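Local structure of Non-reducing end alpha-L-arabinofuranosidase BoGH43B (Bacteroides ovatus, 5JOZ) at residues Q365-I379 with T433-Y447. The protein hydrolyses terminal non-reducing alpha-L-arabinofuranosyl residues from xyloglucan side branches, converting S units to X units during xyloglucan degradation. Residues are numbered along the deposited sequence; the frame is centred on the assembly and turned at random.
Sequences QAAFNLTASAKVNFI and TGEVILSITATETTY
Thr433 meets Ile379 through apolar atoms, the CD1 methyl of Ile379 lying 3.9 Å from Thr433 CA. The strands have parted here, and water fills in: one molecule links Gly434 N to Asn377 OD1, another joins Gly434 O to Val376 O and Phe378 N. Glu435, bent at its second torsion (chi2 -84°), folds its carboxylate back over the partner strand, where OE1 comes 3.6 Å from Asn377 CB. The Lys375 chain crosses Glu435 at about a right angle, touching with its methylenes, while its ammonium group reaches Asp499, a calcium ligand, in a salt bridge. From Val436 to Ala442 the backbone pairs antiparallel with 370-377, Val436, Leu438, Ile440 and Ala442 each exchanging two hydrogen bonds with Val376, Ala374, Ala372 and Leu370. Ile440 N to Ala372 O measures 2.7 Å. These are neighbouring strands in one sheet of the C-terminal concanavalin A-like beta-sandwich; strand 496-505 flanks 370-377 on its other edge. Val376, Leu438, Leu370 and Ala442 lie on the inward face, with Leu389 of the second sheet packed against Leu438 and Ile440. Across the pair, Val376 CG1 meets Leu438 CD1 at 4.1 Å. On the other face, Ser439 OG rests against Ser373 CB, and Thr441 stands alongside Thr371, its hydroxyl bonded to Glu450. Ala442 CB touches both Phe368 O and Leu370 CD1. Beyond it, a water bridges Thr443 O, Phe368 O and Gln365 NE2, and Glu444 CG packs obliquely against the Phe368 ring. Tyr447 OH donates to a lone pair of Gln365 OE1 (2.6 Å), in the carbonyl plane; the extended Gln365 chain (chi1 -166°, chi2 -173°) carries the amide there, while NE2 donates to Ala367 O, so that bonds at both polar atoms hold the rotation of the amide.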
ATOM      1  N   GLN A 365       7.493   0.280   5.610  1.00 22.14           N
ATOM      2  CA  GLN A 365       8.285  -0.683   6.379  1.00 23.28           C
ATOM      3  C   GLN A 365       7.998  -2.099   5.856  1.00 22.44           C
ATOM      4  O   GLN A 365       6.980  -2.705   6.173  1.00 28.33           O
ATOM      5  CB  GLN A 365       8.013  -0.584   7.870  1.00 23.68           C
ATOM      6  CG  GLN A 365       9.061  -1.334   8.686  1.00 27.20           C
ATOM      7  CD  GLN A 365       8.728  -1.404  10.152  1.00 27.36           C
ATOM      8  OE1 GLN A 365       8.035  -0.537  10.674  1.00 27.90           O
ATOM      9  NE2 GLN A 365       9.228  -2.438  10.832  1.00 29.05           N
ATOM     10  N   ALA A 366       8.918  -2.596   5.046  1.00 23.14           N
ATOM     11  CA  ALA A 366       8.776  -3.847   4.320  1.00 23.80           C
ATOM     12  C   ALA A 366       9.321  -5.068   5.071  1.00 24.85           C
ATOM     13  O   ALA A 366       9.326  -6.176   4.513  1.00 25.98           O
ATOM     14  CB  ALA A 366       9.483  -3.714   2.972  1.00 25.85           C
ATOM     15  N   ALA A 367       9.802  -4.877   6.301  1.00 23.76           N
ATOM     16  CA  ALA A 367      10.276  -5.990   7.124  1.00 26.40           C
ATOM     17  C   ALA A 367      10.102  -5.716   8.617  1.00 26.54           C
ATOM     18  O   ALA A 367      10.150  -4.572   9.070  1.00 24.84           O
ATOM     19  CB  ALA A 367      11.733  -6.290   6.804  1.00 27.44           C
ATOM     20  N   PHE A 368       9.869  -6.776   9.375  1.00 25.67           N
ATOM     21  CA  PHE A 368       9.840  -6.667  10.820  1.00 27.09           C
ATOM     22  C   PHE A 368      11.182  -6.179  11.331  1.00 27.21           C
ATOM     23  O   PHE A 368      11.236  -5.216  12.085  1.00 25.78           O
ATOM     24  CB  PHE A 368       9.490  -8.002  11.452  1.00 26.64           C
ATOM     25  CG  PHE A 368       8.070  -8.402  11.223  1.00 28.23           C
ATOM     26  CD1 PHE A 368       7.038  -7.725  11.865  1.00 27.69           C
ATOM     27  CD2 PHE A 368       7.757  -9.425  10.333  1.00 27.20           C
ATOM     28  CE1 PHE A 368       5.712  -8.092  11.647  1.00 30.11           C
ATOM     29  CE2 PHE A 368       6.442  -9.790  10.113  1.00 26.82           C
ATOM     30  CZ  PHE A 368       5.418  -9.127  10.772  1.00 27.66           C
ATOM     31  N   ASN A 369      12.251  -6.830  10.874  1.00 28.04           N
ATOM     32  CA  ASN A 369      13.603  -6.557  11.331  1.00 30.11           C
ATOM     33  C   ASN A 369      14.312  -5.678  10.313  1.00 27.54           C
ATOM     34  O   ASN A 369      14.574  -6.105   9.189  1.00 29.24           O
ATOM     35  CB  ASN A 369      14.360  -7.873  11.537  1.00 31.08           C
ATOM     36  CG  ASN A 369      13.629  -8.809  12.475  1.00 36.15           C
ATOM     37  OD1 ASN A 369      12.945  -9.735  12.037  1.00 40.35           O
ATOM     38  ND2 ASN A 369      13.717  -8.539  13.764  1.00 36.92           N
ATOM     39  N   LEU A 370      14.608  -4.443  10.699  1.00 27.23           N
ATOM     40  CA  LEU A 370      15.320  -3.538   9.807  1.00 29.87           C
ATOM     41  C   LEU A 370      16.147  -2.479  10.499  1.00 24.61           C
ATOM     42  O   LEU A 370      15.997  -2.203  11.686  1.00 20.00           O
ATOM     43  CB  LEU A 370      14.375  -2.876   8.791  1.00 33.97           C
ATOM     44  CG  LEU A 370      13.277  -1.869   9.138  1.00 37.70           C
ATOM     45  CD1 LEU A 370      13.758  -0.644   9.897  1.00 44.46           C
ATOM     46  CD2 LEU A 370      12.610  -1.450   7.827  1.00 47.60           C
ATOM     47  N   THR A 371      17.028  -1.899   9.698  1.00 23.09           N
ATOM     48  CA  THR A 371      17.795  -0.736  10.072  1.00 27.98           C
ATOM     49  C   THR A 371      17.540   0.320   9.015  1.00 26.09           C
ATOM     50  O   THR A 371      17.634   0.051   7.825  1.00 28.32           O
ATOM     51  CB  THR A 371      19.298  -1.053  10.144  1.00 26.43           C
ATOM     52  OG1 THR A 371      19.517  -1.988  11.202  1.00 31.31           O
ATOM     53  CG2 THR A 371      20.118   0.216  10.417  1.00 27.14           C
ATOM     54  N   ALA A 372      17.216   1.518   9.474  1.00 29.26           N
ATOM     55  CA  ALA A 372      17.004   2.666   8.607  1.00 29.04           C
ATOM     56  C   ALA A 372      17.806   3.791   9.202  1.00 28.63           C
ATOM     57  O   ALA A 372      17.684   4.052  10.395  1.00 31.66           O
ATOM     58  CB  ALA A 372      15.536   3.036   8.589  1.00 29.50           C
ATOM     59  N   SER A 373      18.626   4.453   8.394  1.00 26.82           N
ATOM     60  CA  SER A 373      19.383   5.603   8.881  1.00 27.11           C
ATOM     61  C   SER A 373      19.609   6.626   7.786  1.00 25.87           C
ATOM     62  O   SER A 373      19.566   6.303   6.609  1.00 24.95           O
ATOM     63  CB  SER A 373      20.724   5.164   9.466  1.00 25.89           C
ATOM     64  OG  SER A 373      21.495   4.466   8.504  1.00 28.04           O
ATOM     65  N   ALA A 374      19.877   7.854   8.208  1.00 24.98           N
ATOM     66  CA  ALA A 374      20.037   8.973   7.303  1.00 26.39           C
ATOM     67  C   ALA A 374      21.022   9.967   7.879  1.00 27.07           C
ATOM     68  O   ALA A 374      20.924  10.329   9.048  1.00 29.53           O
ATOM     69  CB  ALA A 374      18.691   9.652   7.076  1.00 25.49           C
ATOM     70  N   LYS A 375      21.949  10.417   7.045  1.00 26.33           N
ATOM     71  CA  LYS A 375      22.850  11.505   7.390  1.00 29.93           C
ATOM     72  C   LYS A 375      22.152  12.806   6.984  1.00 28.09           C
ATOM     73  O   LYS A 375      21.780  12.971   5.817  1.00 26.98           O
ATOM     74  CB  LYS A 375      24.171  11.338   6.638  1.00 30.31           C
ATOM     75  CG  LYS A 375      25.314  12.271   7.028  1.00 36.31           C
ATOM     76  CD  LYS A 375      26.246  12.482   5.836  1.00 43.09           C
ATOM     77  CE  LYS A 375      27.680  12.773   6.232  1.00 54.46           C
ATOM     78  NZ  LYS A 375      28.510  13.055   5.020  1.00 54.88           N
ATOM     79  N   VAL A 376      21.997  13.719   7.941  1.00 25.14           N
ATOM     80  CA  VAL A 376      21.255  14.954   7.740  1.00 27.26           C
ATOM     81  C   VAL A 376      22.028  16.168   8.272  1.00 27.80           C
ATOM     82  O   VAL A 376      22.687  16.110   9.321  1.00 26.05           O
ATOM     83  CB  VAL A 376      19.842  14.866   8.371  1.00 29.28           C
ATOM     84  CG1 VAL A 376      19.910  14.600   9.865  1.00 32.84           C
ATOM     85  CG2 VAL A 376      19.012  16.117   8.076  1.00 28.93           C
ATOM     86  N   ASN A 377      21.953  17.251   7.511  1.00 24.73           N
ATOM     87  CA  ASN A 377      22.461  18.549   7.911  1.00 27.14           C
ATOM     88  C   ASN A 377      21.242  19.419   8.218  1.00 25.13           C
ATOM     89  O   ASN A 377      20.439  19.698   7.320  1.00 26.00           O
ATOM     90  CB  ASN A 377      23.312  19.164   6.782  1.00 29.22           C
ATOM     91  CG  ASN A 377      24.048  20.437   7.213  1.00 31.70           C
ATOM     92  OD1 ASN A 377      24.416  20.601   8.371  1.00 33.68           O
ATOM     93  ND2 ASN A 377      24.258  21.339   6.274  1.00 32.82           N
ATOM     94  N   PHE A 378      21.082  19.830   9.475  1.00 25.45           N
ATOM     95  CA  PHE A 378      19.958  20.691   9.852  1.00 24.74           C
ATOM     96  C   PHE A 378      20.276  21.584  11.034  1.00 22.23           C
ATOM     97  O   PHE A 378      20.490  21.096  12.140  1.00 19.41           O
ATOM     98  CB  PHE A 378      18.688  19.872  10.153  1.00 24.27           C
ATOM     99  CG  PHE A 378      17.495  20.727  10.501  1.00 24.22           C
ATOM    100  CD1 PHE A 378      17.016  21.673   9.598  1.00 24.89           C
ATOM    101  CD2 PHE A 378      16.862  20.613  11.738  1.00 24.03           C
ATOM    102  CE1 PHE A 378      15.926  22.482   9.919  1.00 25.66           C
ATOM    103  CE2 PHE A 378      15.774  21.417  12.062  1.00 21.60           C
ATOM    104  CZ  PHE A 378      15.305  22.344  11.154  1.00 22.60           C
ATOM    105  N   ILE A 379      20.281  22.895  10.790  1.00 25.97           N
ATOM    106  CA  ILE A 379      20.481  23.894  11.837  1.00 29.68           C
ATOM    107  C   ILE A 379      19.133  24.542  12.147  1.00 31.52           C
ATOM    108  O   ILE A 379      18.634  25.328  11.339  1.00 33.55           O
ATOM    109  CB  ILE A 379      21.488  24.990  11.401  1.00 30.61           C
ATOM    110  CG1 ILE A 379      22.826  24.370  10.978  1.00 32.79           C
ATOM    111  CG2 ILE A 379      21.676  26.020  12.516  1.00 30.85           C
ATOM    112  CD1 ILE A 379      23.531  23.555  12.055  1.00 35.44           C
ATOM    113  N   THR A 433      26.851  22.680  15.392  1.00 33.78           N
ATOM    114  CA  THR A 433      26.787  22.438  13.935  1.00 33.64           C
ATOM    115  C   THR A 433      27.341  21.056  13.542  1.00 33.60           C
ATOM    116  O   THR A 433      27.847  20.306  14.388  1.00 27.14           O
ATOM    117  CB  THR A 433      27.550  23.525  13.118  1.00 36.87           C
ATOM    118  OG1 THR A 433      28.967  23.385  13.306  1.00 35.37           O
ATOM    119  CG2 THR A 433      27.104  24.925  13.510  1.00 34.41           C
ATOM    120  N   GLY A 434      27.234  20.729  12.251  1.00 32.07           N
ATOM    121  CA  GLY A 434      27.810  19.494  11.714  1.00 33.30           C
ATOM    122  C   GLY A 434      26.777  18.412  11.460  1.00 32.13           C
ATOM    123  O   GLY A 434      25.643  18.457  11.959  1.00 28.87           O
ATOM    124  N   GLU A 435      27.202  17.422  10.690  1.00 28.63           N
ATOM    125  CA  GLU A 435      26.315  16.377  10.188  1.00 29.65           C
ATOM    126  C   GLU A 435      25.882  15.438  11.310  1.00 26.94           C
ATOM    127  O   GLU A 435      26.633  15.195  12.245  1.00 25.77           O
ATOM    128  CB  GLU A 435      27.023  15.597   9.068  1.00 29.70           C
ATOM    129  CG  GLU A 435      27.325  16.441   7.827  1.00 29.92           C
ATOM    130  CD  GLU A 435      26.160  16.546   6.842  1.00 33.21           C
ATOM    131  OE1 GLU A 435      26.285  17.317   5.869  1.00 32.01           O
ATOM    132  OE2 GLU A 435      25.128  15.858   7.006  1.00 32.73           O
ATOM    133  N   VAL A 436      24.654  14.937  11.224  1.00 28.31           N
ATOM    134  CA  VAL A 436      24.113  14.017  12.226  1.00 25.10           C
ATOM    135  C   VAL A 436      23.544  12.806  11.508  1.00 26.09           C
ATOM    136  O   VAL A 436      22.832  12.937  10.510  1.00 25.21           O
ATOM    137  CB  VAL A 436      23.020  14.673  13.103  1.00 24.47           C
ATOM    138  CG1 VAL A 436      22.538  13.720  14.198  1.00 25.64           C
ATOM    139  CG2 VAL A 436      23.543  15.948  13.726  1.00 27.16           C
ATOM    140  N   ILE A 437      23.893  11.623  12.002  1.00 26.11           N
ATOM    141  CA  ILE A 437      23.329  10.390  11.501  1.00 25.41           C
ATOM    142  C   ILE A 437      22.239  10.016  12.464  1.00 24.32           C
ATOM    143  O   ILE A 437      22.512   9.774  13.640  1.00 22.04           O
ATOM    144  CB  ILE A 437      24.359   9.251  11.427  1.00 30.96           C
ATOM    145  CG1 ILE A 437      25.471   9.620  10.438  1.00 31.23           C
ATOM    146  CG2 ILE A 437      23.659   7.945  11.031  1.00 29.11           C
ATOM    147  CD1 ILE A 437      26.618   8.629  10.387  1.00 36.36           C
ATOM    148  N   LEU A 438      21.006   9.996  11.958  1.00 26.23           N
ATOM    149  CA  LEU A 438      19.845   9.569  12.715  1.00 24.47           C
ATOM    150  C   LEU A 438      19.530   8.170  12.285  1.00 24.98           C
ATOM    151  O   LEU A 438      19.571   7.868  11.100  1.00 29.48           O
ATOM    152  CB  LEU A 438      18.653  10.466  12.423  1.00 23.61           C
ATOM    153  CG  LEU A 438      18.761  11.921  12.847  1.00 23.34           C
ATOM    154  CD1 LEU A 438      17.476  12.620  12.450  1.00 24.99           C
ATOM    155  CD2 LEU A 438      19.010  12.084  14.337  1.00 24.26           C
ATOM    156  N   SER A 439      19.178   7.326  13.242  1.00 29.06           N
ATOM    157  CA  SER A 439      19.091   5.895  13.006  1.00 32.11           C
ATOM    158  C   SER A 439      17.876   5.297  13.738  1.00 35.35           C
ATOM    159  O   SER A 439      17.596   5.648  14.885  1.00 36.68           O
ATOM    160  CB  SER A 439      20.407   5.252  13.445  1.00 35.25           C
ATOM    161  OG  SER A 439      20.693   4.093  12.699  1.00 46.86           O
ATOM    162  N   ILE A 440      17.126   4.445  13.037  1.00 33.21           N
ATOM    163  CA  ILE A 440      16.001   3.711  13.610  1.00 30.13           C
ATOM    164  C   ILE A 440      16.205   2.254  13.272  1.00 31.16           C
ATOM    165  O   ILE A 440      16.351   1.911  12.104  1.00 31.62           O
ATOM    166  CB  ILE A 440      14.646   4.137  13.020  1.00 34.79           C
ATOM    167  CG1 ILE A 440      14.403   5.631  13.260  1.00 35.07           C
ATOM    168  CG2 ILE A 440      13.514   3.294  13.614  1.00 34.98           C
ATOM    169  CD1 ILE A 440      13.397   6.226  12.312  1.00 36.27           C
ATOM    170  N   THR A 441      16.225   1.409  14.296  1.00 31.44           N
ATOM    171  CA  THR A 441      16.353  -0.023  14.119  1.00 35.05           C
ATOM    172  C   THR A 441      15.074  -0.661  14.645  1.00 30.00           C
ATOM    173  O   THR A 441      14.428  -0.126  15.557  1.00 26.34           O
ATOM    174  CB  THR A 441      17.600  -0.594  14.830  1.00 36.38           C
ATOM    175  OG1 THR A 441      17.403  -0.600  16.245  1.00 40.42           O
ATOM    176  CG2 THR A 441      18.835   0.218  14.487  1.00 37.77           C
ATOM    177  N   ALA A 442      14.713  -1.798  14.065  1.00 25.75           N
ATOM    178  CA  ALA A 442      13.421  -2.411  14.344  1.00 27.10           C
ATOM    179  C   ALA A 442      13.519  -3.905  14.562  1.00 25.26           C
ATOM    180  O   ALA A 442      14.317  -4.590  13.925  1.00 27.96           O
ATOM    181  CB  ALA A 442      12.460  -2.112  13.209  1.00 31.78           C
ATOM    182  N   THR A 443      12.721  -4.381  15.510  1.00 27.67           N
ATOM    183  CA  THR A 443      12.384  -5.800  15.661  1.00 30.38           C
ATOM    184  C   THR A 443      10.865  -5.881  15.586  1.00 30.84           C
ATOM    185  O   THR A 443      10.200  -4.839  15.531  1.00 23.81           O
ATOM    186  CB  THR A 443      12.817  -6.352  17.034  1.00 28.30           C
ATOM    187  OG1 THR A 443      12.017  -5.745  18.059  1.00 29.33           O
ATOM    188  CG2 THR A 443      14.294  -6.065  17.297  1.00 27.60           C
ATOM    189  N   GLU A 444      10.326  -7.102  15.636  1.00 30.91           N
ATOM    190  CA  GLU A 444       8.872  -7.335  15.650  1.00 32.68           C
ATOM    191  C   GLU A 444       8.134  -6.512  16.704  1.00 31.79           C
ATOM    192  O   GLU A 444       7.041  -5.997  16.443  1.00 36.43           O
ATOM    193  CB  GLU A 444       8.564  -8.816  15.873  1.00 41.22           C
ATOM    194  CG  GLU A 444       8.771  -9.679  14.643  1.00 49.78           C
ATOM    195  CD  GLU A 444       8.688 -11.158  14.956  1.00 61.55           C
ATOM    196  OE1 GLU A 444       9.626 -11.670  15.603  1.00 75.44           O
ATOM    197  OE2 GLU A 444       7.693 -11.808  14.555  1.00 62.13           O
ATOM    198  N   THR A 445       8.747  -6.370  17.876  1.00 29.62           N
ATOM    199  CA  THR A 445       8.129  -5.697  19.018  1.00 30.61           C
ATOM    200  C   THR A 445       8.596  -4.249  19.237  1.00 30.31           C
ATOM    201  O   THR A 445       7.825  -3.431  19.738  1.00 32.49           O
ATOM    202  CB  THR A 445       8.418  -6.481  20.323  1.00 32.42           C
ATOM    203  OG1 THR A 445       9.834  -6.592  20.504  1.00 31.36           O
ATOM    204  CG2 THR A 445       7.812  -7.892  20.262  1.00 32.72           C
ATOM    205  N   THR A 446       9.847  -3.935  18.908  1.00 33.32           N
ATOM    206  CA  THR A 446      10.459  -2.672  19.364  1.00 36.86           C
ATOM    207  C   THR A 446      11.194  -1.910  18.269  1.00 29.62           C
ATOM    208  O   THR A 446      11.910  -2.499  17.448  1.00 25.28           O
ATOM    209  CB  THR A 446      11.442  -2.904  20.538  1.00 39.19           C
ATOM    210  OG1 THR A 446      12.485  -3.791  20.123  1.00 49.89           O
ATOM    211  CG2 THR A 446      10.720  -3.518  21.741  1.00 40.35           C
ATOM    212  N   TYR A 447      10.984  -0.595  18.270  1.00 24.45           N
ATOM    213  CA  TYR A 447      11.810   0.332  17.527  1.00 24.29           C
ATOM    214  C   TYR A 447      12.789   0.899  18.516  1.00 25.49           C
ATOM    215  O   TYR A 447      12.383   1.254  19.629  1.00 23.53           O
ATOM    216  CB  TYR A 447      10.977   1.489  16.997  1.00 25.73           C
ATOM    217  CG  TYR A 447       9.969   1.120  15.954  1.00 22.96           C
ATOM    218  CD1 TYR A 447      10.372   0.812  14.659  1.00 23.83           C
ATOM    219  CD2 TYR A 447       8.609   1.127  16.237  1.00 23.71           C
ATOM    220  CE1 TYR A 447       9.449   0.506  13.676  1.00 22.74           C
ATOM    221  CE2 TYR A 447       7.675   0.822  15.256  1.00 25.51           C
ATOM    222  CZ  TYR A 447       8.107   0.504  13.981  1.00 23.42           C
ATOM    223  OH  TYR A 447       7.192   0.183  13.009  1.00 30.37           O
TER
HETATM  224  O   HOH W   1       9.195  -4.100  13.217  1.00 21.68           O
HETATM  225  O   HOH W   2      23.057  18.300  11.056  1.00 22.92           O
HETATM  226  O   HOH W   3      26.076  22.009  10.146  1.00 37.16           O